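Long-range contacts in sugar phosphate isomerase/epimerase (Parabacteroides distasonis, PDB 3OBE), which probably acts as a sugar phosphate isomerase or epimerase built on a xylose isomerase-like TIM barrel, its exact substrate not being established: residues 20-24 with 298-304; 29-34 with 286-291; 91-97 with 126-132; 246-251 with 276-281. One frame throughout, in Å; residues are numbered along the deposited sequence.

Contact 1: 20-24 with 298-304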
loop_
_atom_site.group_PDB
_atom_site.type_symbol
_atom_site.label_atom_id
_atom_site.label_comp_id
_atom_site.label_asym_id
_atom_site.label_seq_id
_atom_site.Cartn_x
_atom_site.Cartn_y
_atom_site.Cartn_z
ATOM N N GLY A 20 -20.270 -3.060 -8.577
ATOM C CA GLY A 20 -19.083 -2.291 -8.947
ATOM C C GLY A 20 -17.861 -3.142 -8.781
ATOM O O GLY A 20 -17.796 -3.980 -7.885
ATOM N N LYS A 21 -16.850 -2.907 -9.603
ATOM C CA LYS A 21 -15.541 -3.509 -9.403
ATOM C C LYS A 21 -14.945 -2.993 -8.108
ATOM O O LYS A 21 -15.084 -1.818 -7.780
ATOM C CB LYS A 21 -14.600 -3.131 -10.544
ATOM C CG LYS A 21 -14.988 -3.656 -11.854
ATOM C CD LYS A 21 -13.854 -3.427 -12.901
ATOM C CE LYS A 21 -14.375 -3.586 -14.292
ATOM N NZ LYS A 21 -13.280 -3.352 -15.279
ATOM N N LYS A 22 -14.276 -3.868 -7.379
ATOM C CA LYS A 22 -13.653 -3.464 -6.134
ATOM C C LYS A 22 -12.346 -2.764 -6.498
ATOM O O LYS A 22 -11.528 -3.256 -7.304
ATOM C CB LYS A 22 -13.427 -4.655 -5.192
ATOM C CG LYS A 22 -14.685 -5.435 -4.809
ATOM C CD LYS A 22 -15.676 -4.632 -3.924
ATOM C CE LYS A 22 -17.063 -5.320 -3.790
ATOM N NZ LYS A 22 -18.119 -4.855 -4.813
HETATM N N MSE A 23 -12.172 -1.593 -5.945
HETATM C CA MSE A 23 -11.083 -0.727 -6.359
HETATM C C MSE A 23 -10.695 0.200 -5.217
HETATM O O MSE A 23 -11.531 0.920 -4.662
HETATM C CB MSE A 23 -11.507 0.097 -7.593
HETATM C CG MSE A 23 -10.525 1.105 -7.989
HETATM SE SE MSE A 23 -11.261 1.927 -9.648
HETATM C CE MSE A 23 -12.470 2.973 -8.914
ATOM N N GLY A 24 -9.414 0.184 -4.853
ATOM C CA GLY A 24 -8.954 1.041 -3.782
ATOM C C GLY A 24 -8.175 2.268 -4.203
ATOM O O GLY A 24 -7.648 2.360 -5.332
ATOM N N LEU A 298 -9.862 2.030 -15.114
ATOM C CA LEU A 298 -9.892 0.715 -14.469
ATOM C C LEU A 298 -11.301 0.133 -14.564
ATOM O O LEU A 298 -11.475 -1.079 -14.739
ATOM C CB LEU A 298 -9.459 0.826 -13.025
ATOM C CG LEU A 298 -7.973 1.171 -12.820
ATOM C CD1 LEU A 298 -7.702 1.406 -11.330
ATOM C CD2 LEU A 298 -7.016 0.055 -13.409
ATOM N N GLN A 299 -12.301 0.998 -14.432
ATOM C CA GLN A 299 -13.663 0.553 -14.497
ATOM C C GLN A 299 -13.982 0.057 -15.909
ATOM O O GLN A 299 -14.720 -0.921 -16.047
ATOM C CB GLN A 299 -14.627 1.659 -14.104
ATOM C CG GLN A 299 -14.472 2.071 -12.647
ATOM C CD GLN A 299 -15.302 1.247 -11.691
ATOM O OE1 GLN A 299 -14.774 0.545 -10.797
ATOM N NE2 GLN A 299 -16.590 1.351 -11.843
ATOM N N ALA A 300 -13.463 0.721 -16.953
ATOM C CA ALA A 300 -13.759 0.322 -18.348
ATOM C C ALA A 300 -12.851 -0.817 -18.837
ATOM O O ALA A 300 -13.152 -1.443 -19.843
ATOM C CB ALA A 300 -13.618 1.533 -19.277
ATOM N N ALA A 301 -11.739 -1.054 -18.153
ATOM C CA ALA A 301 -10.727 -2.006 -18.638
ATOM C C ALA A 301 -11.298 -3.425 -18.511
ATOM O O ALA A 301 -11.643 -3.846 -17.432
ATOM C CB ALA A 301 -9.494 -1.883 -17.812
ATOM N N PRO A 302 -11.349 -4.180 -19.612
ATOM C CA PRO A 302 -11.869 -5.519 -19.449
ATOM C C PRO A 302 -10.954 -6.489 -18.705
ATOM O O PRO A 302 -11.446 -7.525 -18.225
ATOM C CB PRO A 302 -12.115 -5.993 -20.876
ATOM C CG PRO A 302 -11.272 -5.136 -21.705
ATOM C CD PRO A 302 -11.111 -3.831 -21.017
ATOM N N PHE A 303 -9.658 -6.177 -18.596
ATOM C CA PHE A 303 -8.728 -7.009 -17.849
ATOM C C PHE A 303 -8.730 -6.762 -16.349
ATOM O O PHE A 303 -8.029 -7.462 -15.594
ATOM C CB PHE A 303 -7.284 -6.811 -18.407
ATOM C CG PHE A 303 -6.904 -5.370 -18.576
ATOM C CD1 PHE A 303 -6.325 -4.654 -17.543
ATOM C CD2 PHE A 303 -7.104 -4.745 -19.796
ATOM C CE1 PHE A 303 -5.968 -3.324 -17.719
ATOM C CE2 PHE A 303 -6.789 -3.396 -19.972
ATOM C CZ PHE A 303 -6.217 -2.707 -18.941
ATOM N N VAL A 304 -9.480 -5.743 -15.912
ATOM C CA VAL A 304 -9.663 -5.448 -14.490
ATOM C C VAL A 304 -11.008 -6.029 -14.106
ATOM O O VAL A 304 -12.003 -5.789 -14.781
ATOM C CB VAL A 304 -9.619 -3.962 -14.197
ATOM C CG1 VAL A 304 -9.899 -3.669 -12.687
ATOM C CG2 VAL A 304 -8.243 -3.349 -14.651
HETATM O O HOH W 1 -17.654 -1.020 -11.634
#
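At the C-terminal end of helix 287-300, the last helix of the TIM barrel, the side chain of Lys21 reaches from the loop leading into the first strand, 24-26, and meets the carbonyls of the closing turn and the residues beyond it. From a CG that lies beside the backbone N (chi1 -65°), the chain runs out fully extended and delivers NZ to Leu298 O (3.0 Å), Gln299 O (2.9 Å) and Val304 O (2.8 Å). Leu298 O is met in its carbonyl plane, whereas the ammonium sits above the planes of the other two. A positive charge here would suit the C-terminal pole of the helix. The type I turn from Ala301 to Val304 curls the chain back so that Val304 can add its carbonyl to the cluster. A methionine in place of Lys21 would probably leave three carbonyls without their common donor and let the tail after the helix move. Beside the lysine, a water links Lys21 N with Gln299 NE2, weakly on the Gln299 side; that amide nitrogen is also bonded to Thr11. Deeper in, the selenium of Met23, a selenomethionine, packs against Leu298, its SE 4.0 Å from Leu298 CD1.

Contact 2: 29-34 with 286-291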
loop_
_atom_site.group_PDB
_atom_site.type_symbol
_atom_site.label_atom_id
_atom_site.label_comp_id
_atom_site.label_asym_id
_atom_site.label_seq_id
_atom_site.Cartn_x
_atom_site.Cartn_y
_atom_site.Cartn_z
ATOM N N SER A 29 -2.997 10.464 -2.126
ATOM C CA SER A 29 -3.094 10.980 -3.501
ATOM C C SER A 29 -3.817 12.305 -3.618
ATOM O O SER A 29 -3.544 13.043 -4.550
ATOM C CB SER A 29 -3.842 9.981 -4.406
ATOM O OG SER A 29 -3.191 8.721 -4.392
ATOM N N LEU A 30 -4.762 12.586 -2.718
ATOM C CA LEU A 30 -5.654 13.715 -2.888
ATOM C C LEU A 30 -5.184 14.899 -2.053
ATOM O O LEU A 30 -5.637 16.017 -2.260
ATOM C CB LEU A 30 -7.063 13.318 -2.474
ATOM C CG LEU A 30 -7.719 12.354 -3.461
ATOM C CD1 LEU A 30 -9.051 11.834 -2.894
ATOM C CD2 LEU A 30 -7.989 13.137 -4.787
ATOM N N GLY A 31 -4.256 14.616 -1.127
ATOM C CA GLY A 31 -3.891 15.500 -0.011
ATOM C C GLY A 31 -5.022 16.321 0.532
ATOM O O GLY A 31 -6.091 15.806 0.981
ATOM N N GLN A 32 -4.845 17.629 0.387
ATOM C CA GLN A 32 -5.747 18.588 0.990
ATOM C C GLN A 32 -7.064 18.646 0.241
ATOM O O GLN A 32 -8.040 19.135 0.784
ATOM C CB GLN A 32 -5.072 19.981 1.080
ATOM C CG GLN A 32 -4.002 20.033 2.163
ATOM C CD GLN A 32 -4.592 19.870 3.566
ATOM O OE1 GLN A 32 -5.683 20.381 3.868
ATOM N NE2 GLN A 32 -3.892 19.126 4.415
ATOM N N GLU A 33 -7.115 18.131 -0.999
ATOM C CA GLU A 33 -8.366 18.261 -1.760
ATOM C C GLU A 33 -9.481 17.455 -1.110
ATOM O O GLU A 33 -10.643 17.869 -1.169
ATOM C CB GLU A 33 -8.219 17.822 -3.212
ATOM C CG GLU A 33 -7.210 18.616 -3.967
ATOM C CD GLU A 33 -7.029 18.176 -5.410
ATOM O OE1 GLU A 33 -7.994 17.616 -6.014
ATOM O OE2 GLU A 33 -5.915 18.452 -5.931
ATOM N N LEU A 34 -9.121 16.346 -0.475
ATOM C CA LEU A 34 -10.094 15.501 0.235
ATOM C C LEU A 34 -10.341 16.060 1.646
ATOM O O LEU A 34 -11.479 16.264 2.032
ATOM C CB LEU A 34 -9.630 14.033 0.303
ATOM C CG LEU A 34 -10.555 13.014 0.993
ATOM C CD1 LEU A 34 -11.978 13.010 0.422
ATOM C CD2 LEU A 34 -9.948 11.573 0.960
ATOM N N THR A 286 -6.021 19.125 -10.961
ATOM C CA THR A 286 -6.330 18.650 -9.617
ATOM C C THR A 286 -6.008 17.174 -9.463
ATOM O O THR A 286 -6.121 16.381 -10.403
ATOM C CB THR A 286 -7.824 18.876 -9.250
ATOM O OG1 THR A 286 -8.678 18.090 -10.102
ATOM C CG2 THR A 286 -8.209 20.318 -9.355
ATOM N N GLN A 287 -5.686 16.773 -8.232
ATOM C CA GLN A 287 -5.577 15.352 -7.933
ATOM C C GLN A 287 -6.896 14.645 -8.134
ATOM O O GLN A 287 -6.895 13.504 -8.620
ATOM C CB GLN A 287 -5.035 15.138 -6.519
ATOM C CG GLN A 287 -3.592 15.644 -6.356
ATOM C CD GLN A 287 -2.644 14.941 -7.295
ATOM O OE1 GLN A 287 -2.282 15.482 -8.334
ATOM N NE2 GLN A 287 -2.236 13.737 -6.943
ATOM N N PHE A 288 -8.010 15.301 -7.807
ATOM C CA PHE A 288 -9.325 14.644 -8.047
ATOM C C PHE A 288 -9.485 14.236 -9.486
ATOM O O PHE A 288 -9.966 13.148 -9.759
ATOM C CB PHE A 288 -10.510 15.474 -7.593
ATOM C CG PHE A 288 -11.071 15.015 -6.294
ATOM C CD1 PHE A 288 -11.749 13.818 -6.214
ATOM C CD2 PHE A 288 -10.893 15.757 -5.146
ATOM C CE1 PHE A 288 -12.270 13.388 -5.013
ATOM C CE2 PHE A 288 -11.403 15.305 -3.927
ATOM C CZ PHE A 288 -12.097 14.122 -3.890
ATOM N N GLU A 289 -9.114 15.110 -10.413
ATOM C CA GLU A 289 -9.201 14.765 -11.829
ATOM C C GLU A 289 -8.445 13.517 -12.163
ATOM O O GLU A 289 -8.967 12.621 -12.813
ATOM C CB GLU A 289 -8.744 15.916 -12.715
ATOM C CG GLU A 289 -8.888 15.523 -14.209
ATOM C CD GLU A 289 -8.375 16.537 -15.180
ATOM O OE1 GLU A 289 -7.981 17.645 -14.754
ATOM O OE2 GLU A 289 -8.321 16.161 -16.397
ATOM N N GLY A 290 -7.208 13.441 -11.705
ATOM C CA GLY A 290 -6.340 12.281 -12.003
ATOM C C GLY A 290 -6.875 11.011 -11.382
ATOM O O GLY A 290 -6.898 9.962 -12.022
ATOM N N VAL A 291 -7.440 11.162 -10.191
ATOM C CA VAL A 291 -8.026 10.032 -9.471
ATOM C C VAL A 291 -9.312 9.555 -10.166
ATOM O O VAL A 291 -9.539 8.369 -10.325
ATOM C CB VAL A 291 -8.245 10.435 -7.983
ATOM C CG1 VAL A 291 -9.236 9.554 -7.338
ATOM C CG2 VAL A 291 -6.852 10.458 -7.263
#
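Gln287 NE2 donates to Ser29 O at 2.8 Å, a nearly straight bond (161°) that lies in the plane of both the amide and the carbonyl. The bend at chi2 (-60°) folds the amide back toward Ser29 O, which CB and CG also approach. Next to it, the carboxylate of Glu33 receives the first backbone N-H groups of helix 287-300: Gln287 N donates to Glu33 OE2 at 2.9 Å and Phe288 N to Glu33 OE1, also at 2.9 Å. Both arrive on the syn side, somewhat tilted from the carboxylate plane, and the negative charge would be stabilised by the N-terminal pole of the helix. Thr286 occupies the N-cap, and its OG1 accepts from Glu289 N at 3.0 Å, so Thr286 and Glu33 together satisfy three N-H groups of the first turn. With an alanine at Glu33, the N-H groups of Gln287 and Phe288 would probably lose these acceptors and the helix start its matching charge. The apolar half centres on Leu30, whose CD2 stands over one face of the Phe288 ring, 3.9 Å from its centroid, as a CH-pi contact, while touching Val291 CG2 at 3.8 Å. Leu30, Phe288 and Val291 all reach Leu45 of helix 38-48, and Leu30 and Val291 also rest on Leu25, so this cluster joins helices 38-48 and 287-300 over strand 24-26.

Contact 3: 91-97 with 126-132. With EOH (ethanol), chain H; EOH (ethanol), chain E.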
loop_
_atom_site.group_PDB
_atom_site.type_symbol
_atom_site.label_atom_id
_atom_site.label_comp_id
_atom_site.label_asym_id
_atom_site.label_seq_id
_atom_site.Cartn_x
_atom_site.Cartn_y
_atom_site.Cartn_z
ATOM N N ARG A 91 -15.006 1.708 2.358
ATOM C CA ARG A 91 -14.465 1.045 3.493
ATOM C C ARG A 91 -12.990 1.384 3.582
ATOM O O ARG A 91 -12.285 1.284 2.566
ATOM C CB ARG A 91 -14.672 -0.444 3.334
ATOM C CG ARG A 91 -13.958 -1.272 4.372
ATOM C CD ARG A 91 -14.208 -2.817 4.286
ATOM N NE ARG A 91 -13.387 -3.351 5.377
ATOM C CZ ARG A 91 -12.381 -4.204 5.268
ATOM N NH1 ARG A 91 -12.125 -4.832 4.119
ATOM N NH2 ARG A 91 -11.667 -4.480 6.348
ATOM N N ILE A 92 -12.533 1.731 4.783
ATOM C CA ILE A 92 -11.082 1.824 5.070
ATOM C C ILE A 92 -10.559 0.400 5.293
ATOM O O ILE A 92 -10.829 -0.196 6.354
ATOM C CB ILE A 92 -10.760 2.706 6.312
ATOM C CG1 ILE A 92 -11.402 4.080 6.189
ATOM C CG2 ILE A 92 -9.236 2.800 6.470
ATOM C CD1 ILE A 92 -11.377 4.929 7.504
ATOM N N SER A 93 -9.840 -0.120 4.312
ATOM C CA SER A 93 -9.342 -1.478 4.333
ATOM C C SER A 93 -7.869 -1.627 4.552
ATOM O O SER A 93 -7.426 -2.729 4.932
ATOM C CB SER A 93 -9.817 -2.247 3.132
ATOM O OG SER A 93 -9.581 -1.618 1.882
ATOM N N SER A 94 -7.105 -0.535 4.397
ATOM C CA SER A 94 -5.711 -0.536 4.668
ATOM C C SER A 94 -5.237 0.806 5.225
ATOM O O SER A 94 -5.978 1.781 5.200
ATOM C CB SER A 94 -4.954 -0.936 3.391
ATOM O OG SER A 94 -3.576 -1.119 3.609
ATOM N N SER A 95 -4.001 0.840 5.679
ATOM C CA SER A 95 -3.421 2.003 6.289
ATOM C C SER A 95 -1.917 1.915 6.169
ATOM O O SER A 95 -1.340 0.871 6.408
ATOM C CB SER A 95 -3.846 2.053 7.756
ATOM O OG SER A 95 -3.160 3.088 8.439
ATOM N N HIS A 96 -1.315 3.007 5.738
ATOM C CA HIS A 96 0.146 3.142 5.703
ATOM C C HIS A 96 0.648 3.816 6.986
ATOM O O HIS A 96 0.181 4.941 7.347
ATOM C CB HIS A 96 0.545 4.036 4.534
ATOM C CG HIS A 96 0.743 3.305 3.247
ATOM N ND1 HIS A 96 1.458 3.843 2.211
ATOM C CD2 HIS A 96 0.383 2.055 2.852
ATOM C CE1 HIS A 96 1.467 2.997 1.202
ATOM N NE2 HIS A 96 0.877 1.882 1.578
ATOM N N LEU A 97 1.609 3.181 7.669
ATOM C CA LEU A 97 2.197 3.743 8.869
ATOM C C LEU A 97 3.613 3.258 9.032
ATOM O O LEU A 97 3.964 2.121 8.683
ATOM C CB LEU A 97 1.365 3.411 10.126
ATOM C CG LEU A 97 1.249 1.946 10.567
ATOM C CD1 LEU A 97 0.521 1.879 11.940
ATOM C CD2 LEU A 97 0.517 1.076 9.569
ATOM N N LEU A 126 -10.610 0.718 13.819
ATOM C CA LEU A 126 -10.828 1.334 12.515
ATOM C C LEU A 126 -11.447 0.317 11.534
ATOM O O LEU A 126 -12.163 0.719 10.627
ATOM C CB LEU A 126 -9.506 1.879 11.970
ATOM C CG LEU A 126 -9.492 2.767 10.726
ATOM C CD1 LEU A 126 -10.314 4.065 10.970
ATOM C CD2 LEU A 126 -8.050 3.058 10.295
ATOM N N GLY A 127 -11.192 -0.985 11.763
ATOM C CA GLY A 127 -11.783 -2.086 10.994
ATOM C C GLY A 127 -11.040 -2.412 9.718
ATOM O O GLY A 127 -11.607 -3.013 8.805
ATOM N N VAL A 128 -9.759 -2.059 9.657
ATOM C CA VAL A 128 -8.952 -2.388 8.465
ATOM C C VAL A 128 -8.660 -3.870 8.358
ATOM O O VAL A 128 -8.677 -4.609 9.356
ATOM C CB VAL A 128 -7.592 -1.620 8.445
ATOM C CG1 VAL A 128 -7.860 -0.074 8.510
ATOM C CG2 VAL A 128 -6.629 -2.145 9.570
ATOM N N SER A 129 -8.392 -4.317 7.146
ATOM C CA SER A 129 -7.874 -5.638 6.877
ATOM C C SER A 129 -6.347 -5.717 6.858
ATOM O O SER A 129 -5.800 -6.789 7.118
ATOM C CB SER A 129 -8.384 -6.171 5.551
ATOM O OG SER A 129 -9.789 -6.321 5.659
ATOM N N CYS A 130 -5.695 -4.628 6.487
ATOM C CA CYS A 130 -4.270 -4.602 6.313
ATOM C C CYS A 130 -3.622 -3.389 7.001
ATOM O O CYS A 130 -4.188 -2.306 7.032
ATOM C CB CYS A 130 -3.915 -4.530 4.828
ATOM S SG CYS A 130 -4.732 -5.828 3.854
HETATM N N MSE A 131 -2.404 -3.583 7.466
HETATM C CA MSE A 131 -1.552 -2.451 7.972
HETATM C C MSE A 131 -0.225 -2.582 7.273
HETATM O O MSE A 131 0.363 -3.659 7.286
HETATM C CB MSE A 131 -1.391 -2.556 9.471
HETATM C CG MSE A 131 -2.617 -2.229 10.276
HETATM SE SE MSE A 131 -2.523 -2.936 12.109
HETATM C CE MSE A 131 -1.020 -1.878 12.748
ATOM N N VAL A 132 0.255 -1.510 6.652
ATOM C CA VAL A 132 1.385 -1.602 5.738
ATOM C C VAL A 132 2.408 -0.526 6.074
ATOM O O VAL A 132 2.046 0.659 6.210
ATOM C CB VAL A 132 0.904 -1.424 4.303
ATOM C CG1 VAL A 132 2.110 -1.261 3.250
ATOM C CG2 VAL A 132 0.028 -2.612 3.943
HETATM C C1 EOH H . 1.404 7.347 2.628
HETATM C C2 EOH H . 2.050 8.553 3.326
HETATM O O EOH H . 2.260 6.196 2.628
HETATM C C1 EOH E . -9.348 -6.342 1.043
HETATM C C2 EOH E . -7.951 -5.775 0.877
HETATM O O EOH E . -9.940 -5.889 2.252
HETATM O O HOH W 2 -14.470 -2.060 7.964
HETATM O O HOH W 3 -12.874 0.121 8.155
#
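Ile92 and Leu126 interlock where helix 109-126 hands over to strand 130-133: Ile92 CD1 meets Leu126 CD1 at 3.7 Å, the two side chains crossing at about a right angle, and Ile92 CG2 rests against both Leu126 CD2 and Val128 CG1. Strands 91-95 and 130-132 run parallel, 25° apart, as the ends of one beta-alpha-beta unit and the third and fourth strands of the TIM barrel. Ser93 O takes two N-H groups, Ser129 N (2.9 Å) and Cys130 N (3.0 Å), the former from above the carbonyl plane. Farther on, Ser95 O and Leu97 N bracket Val132 with backbone bonds, and Val132 lies alongside His96, its CG1 3.8 Å from His96 CD2. Leu97 fills the flank between Met131 and helix 109-126. At the other end Arg91 stretches out from a CG anti to the backbone N (chi1 171°), and its NH2 meets Ser129 OG (2.7 Å) and Gly127 O (2.9 Å) at the guanidinium edge, while Ser93 CB rests over a face. The chemistry thus divides: Arg91 holds residues 127-129 between helix 109-126 and strand 130-133, whereas His96, bonded through NE2 to Glu216 and near a phosphate probably from the crystallisation liquor, may belong to the active-site pocket.

Contact 4: 246-251 with 276-281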
loop_
_atom_site.group_PDB
_atom_site.type_symbol
_atom_site.label_atom_id
_atom_site.label_comp_id
_atom_site.label_asym_id
_atom_site.label_seq_id
_atom_site.Cartn_x
_atom_site.Cartn_y
_atom_site.Cartn_z
ATOM N N LYS A 246 -0.026 2.479 -9.832
ATOM C CA LYS A 246 0.538 3.793 -10.007
ATOM C C LYS A 246 1.128 3.882 -11.413
ATOM O O LYS A 246 1.542 2.871 -11.994
ATOM C CB LYS A 246 1.608 4.090 -8.942
ATOM C CG LYS A 246 2.140 5.552 -9.080
ATOM C CD LYS A 246 3.104 5.927 -8.046
ATOM C CE LYS A 246 3.555 7.353 -8.239
ATOM N NZ LYS A 246 3.964 7.693 -9.649
ATOM N N ASP A 247 1.100 5.077 -11.977
ATOM C CA ASP A 247 1.638 5.340 -13.310
ATOM C C ASP A 247 2.322 6.701 -13.217
ATOM O O ASP A 247 2.522 7.206 -12.117
ATOM C CB ASP A 247 0.481 5.306 -14.310
ATOM C CG ASP A 247 0.901 4.997 -15.731
ATOM O OD1 ASP A 247 2.038 5.350 -16.114
ATOM O OD2 ASP A 247 0.029 4.448 -16.509
ATOM N N ARG A 248 2.667 7.331 -14.339
ATOM C CA ARG A 248 3.244 8.679 -14.281
ATOM C C ARG A 248 2.256 9.617 -13.568
ATOM O O ARG A 248 2.613 10.362 -12.664
ATOM C CB ARG A 248 3.511 9.169 -15.666
ATOM C CG ARG A 248 4.496 8.275 -16.423
ATOM C CD ARG A 248 5.881 8.301 -15.729
ATOM N NE ARG A 248 6.647 9.469 -16.126
ATOM C CZ ARG A 248 7.852 9.766 -15.646
ATOM N NH1 ARG A 248 8.413 9.005 -14.721
ATOM N NH2 ARG A 248 8.486 10.838 -16.067
ATOM N N TRP A 249 1.012 9.536 -13.993
ATOM C CA TRP A 249 -0.078 10.289 -13.323
ATOM C C TRP A 249 -1.353 9.459 -13.472
ATOM O O TRP A 249 -1.576 8.492 -12.730
ATOM C CB TRP A 249 -0.148 11.725 -13.833
ATOM C CG TRP A 249 -0.896 12.608 -12.831
ATOM C CD1 TRP A 249 -0.538 12.839 -11.523
ATOM C CD2 TRP A 249 -2.090 13.365 -13.061
ATOM N NE1 TRP A 249 -1.454 13.669 -10.916
ATOM C CE2 TRP A 249 -2.415 14.010 -11.837
ATOM C CE3 TRP A 249 -2.928 13.576 -14.178
ATOM C CZ2 TRP A 249 -3.539 14.821 -11.706
ATOM C CZ3 TRP A 249 -4.015 14.395 -14.048
ATOM C CH2 TRP A 249 -4.325 14.996 -12.810
ATOM N N ILE A 250 -2.166 9.761 -14.461
ATOM C CA ILE A 250 -3.398 8.994 -14.655
ATOM C C ILE A 250 -3.077 7.555 -15.023
ATOM O O ILE A 250 -2.249 7.287 -15.890
ATOM C CB ILE A 250 -4.294 9.588 -15.709
ATOM C CG1 ILE A 250 -4.938 10.871 -15.212
ATOM C CG2 ILE A 250 -5.472 8.623 -16.102
ATOM C CD1 ILE A 250 -5.433 11.784 -16.371
ATOM N N ILE A 251 -3.710 6.621 -14.322
ATOM C CA ILE A 251 -3.469 5.214 -14.589
ATOM C C ILE A 251 -3.812 4.860 -16.028
ATOM O O ILE A 251 -4.936 5.130 -16.526
ATOM C CB ILE A 251 -4.234 4.297 -13.612
ATOM C CG1 ILE A 251 -3.929 4.655 -12.160
ATOM C CG2 ILE A 251 -4.010 2.817 -13.934
ATOM C CD1 ILE A 251 -2.433 4.569 -11.714
ATOM N N VAL A 276 -4.916 2.415 -5.842
ATOM C CA VAL A 276 -4.388 3.433 -6.721
ATOM C C VAL A 276 -3.654 4.527 -5.941
ATOM O O VAL A 276 -4.123 4.973 -4.877
ATOM C CB VAL A 276 -5.554 4.070 -7.539
ATOM C CG1 VAL A 276 -5.098 5.251 -8.348
ATOM C CG2 VAL A 276 -6.219 3.007 -8.446
ATOM N N GLU A 277 -2.551 4.997 -6.497
ATOM C CA GLU A 277 -1.893 6.192 -5.984
ATOM C C GLU A 277 -1.442 7.072 -7.128
ATOM O O GLU A 277 -0.977 6.576 -8.156
ATOM C CB GLU A 277 -0.714 5.858 -5.086
ATOM C CG GLU A 277 -0.115 7.138 -4.424
ATOM C CD GLU A 277 0.684 6.907 -3.153
ATOM O OE1 GLU A 277 0.792 5.758 -2.698
ATOM O OE2 GLU A 277 1.179 7.930 -2.620
ATOM N N LEU A 278 -1.555 8.376 -6.931
ATOM C CA LEU A 278 -1.010 9.385 -7.825
ATOM C C LEU A 278 -0.155 10.367 -7.036
ATOM O O LEU A 278 -0.504 10.746 -5.926
ATOM C CB LEU A 278 -2.072 10.205 -8.530
ATOM C CG LEU A 278 -2.830 9.627 -9.721
ATOM C CD1 LEU A 278 -3.664 8.426 -9.379
ATOM C CD2 LEU A 278 -3.664 10.722 -10.449
ATOM N N GLU A 279 0.972 10.707 -7.639
ATOM C CA GLU A 279 1.785 11.810 -7.163
ATOM C C GLU A 279 1.179 13.124 -7.663
ATOM O O GLU A 279 0.199 13.123 -8.407
ATOM C CB GLU A 279 3.240 11.606 -7.585
ATOM C CG GLU A 279 3.506 11.789 -9.065
ATOM C CD GLU A 279 4.936 11.445 -9.405
ATOM O OE1 GLU A 279 5.242 10.246 -9.523
ATOM O OE2 GLU A 279 5.751 12.400 -9.520
ATOM N N GLY A 280 1.714 14.236 -7.189
ATOM C CA GLY A 280 1.231 15.583 -7.559
ATOM C C GLY A 280 1.424 15.834 -9.040
ATOM O O GLY A 280 2.421 15.429 -9.634
ATOM N N ASP A 281 0.411 16.432 -9.673
ATOM C CA ASP A 281 0.479 16.747 -11.092
ATOM C C ASP A 281 1.514 17.790 -11.358
ATOM O O ASP A 281 1.720 18.705 -10.558
ATOM C CB ASP A 281 -0.886 17.262 -11.597
ATOM C CG ASP A 281 -0.980 17.295 -13.097
ATOM O OD1 ASP A 281 -0.465 16.389 -13.774
ATOM O OD2 ASP A 281 -1.580 18.229 -13.647
HETATM O O HOH W 4 1.544 9.250 -10.227
HETATM O O HOH W 5 -0.281 7.307 -10.777
HETATM O O HOH W 6 3.039 13.374 -12.295
#
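Lys246 and Glu279 join two loops that follow the seventh and eighth strands of the TIM barrel, 240-245 and 273-276, at the end where such folds carry their active sites. The charged link is a salt bridge, Lys246 NZ to the anti lone pair of Glu279 OE1 at 2.9 Å, in the modelled one of two Glu279 conformers. The lysine chain, extended until it bends at chi4 (-48°), also donates to Asp247 O and to a water, and forms a cation-pi contact with Tyr220; several partners thus hold the ammonium. Waters fill the polar seam: one bonds Lys246 NZ, Arg248 O and Glu279 N, and another accepts from Asp247 N and lies by Trp249 O and Glu277 O. Aromatic contacts centre on Trp249, whose indole is held between two side chains. Leu278 CD2 lies over one face, 3.7 Å from the centroid of the five-membered ring, and the Asp281 carboxylate stacks on the opposite face, its plane 27° from that of the ring, with Asp281 OD1 3.5 Å from Trp249 CD2. That carboxylate is paired with Arg285, which would offset its charge against the ring. At the edge, Trp249 NE1 makes a weak bond to Glu279 O and another bond to Gln287 OE1. Apolar packing closes the base of the loops, where Ile251 CG1 meets Val276 CG1 at 4.0 Å.

In the fold
Contact 1 spans nearly the whole modelled chain, contact 2 lies within that span, and contacts 3 and 4 follow one another inside contact 2. Contacts 1 and 2 use opposite ends of helix 287-300, with centres 19 Å apart. Contact 4 touches both: Leu298 packs on Val276 and Ile251, and Gln287 and Ser29 bond to the loop 276-281, its centre only 10 Å from that of contact 2. Together these join strand 24-26 and helix 32-35 to strand 273-276 and helix 287-300. Contact 3, its centre 20 to 21 Å from those of the others, pairs strands 91-95 and 130-133, closing the ring of eight parallel strands, at whose C-terminal ends the active-site pocket probably lies.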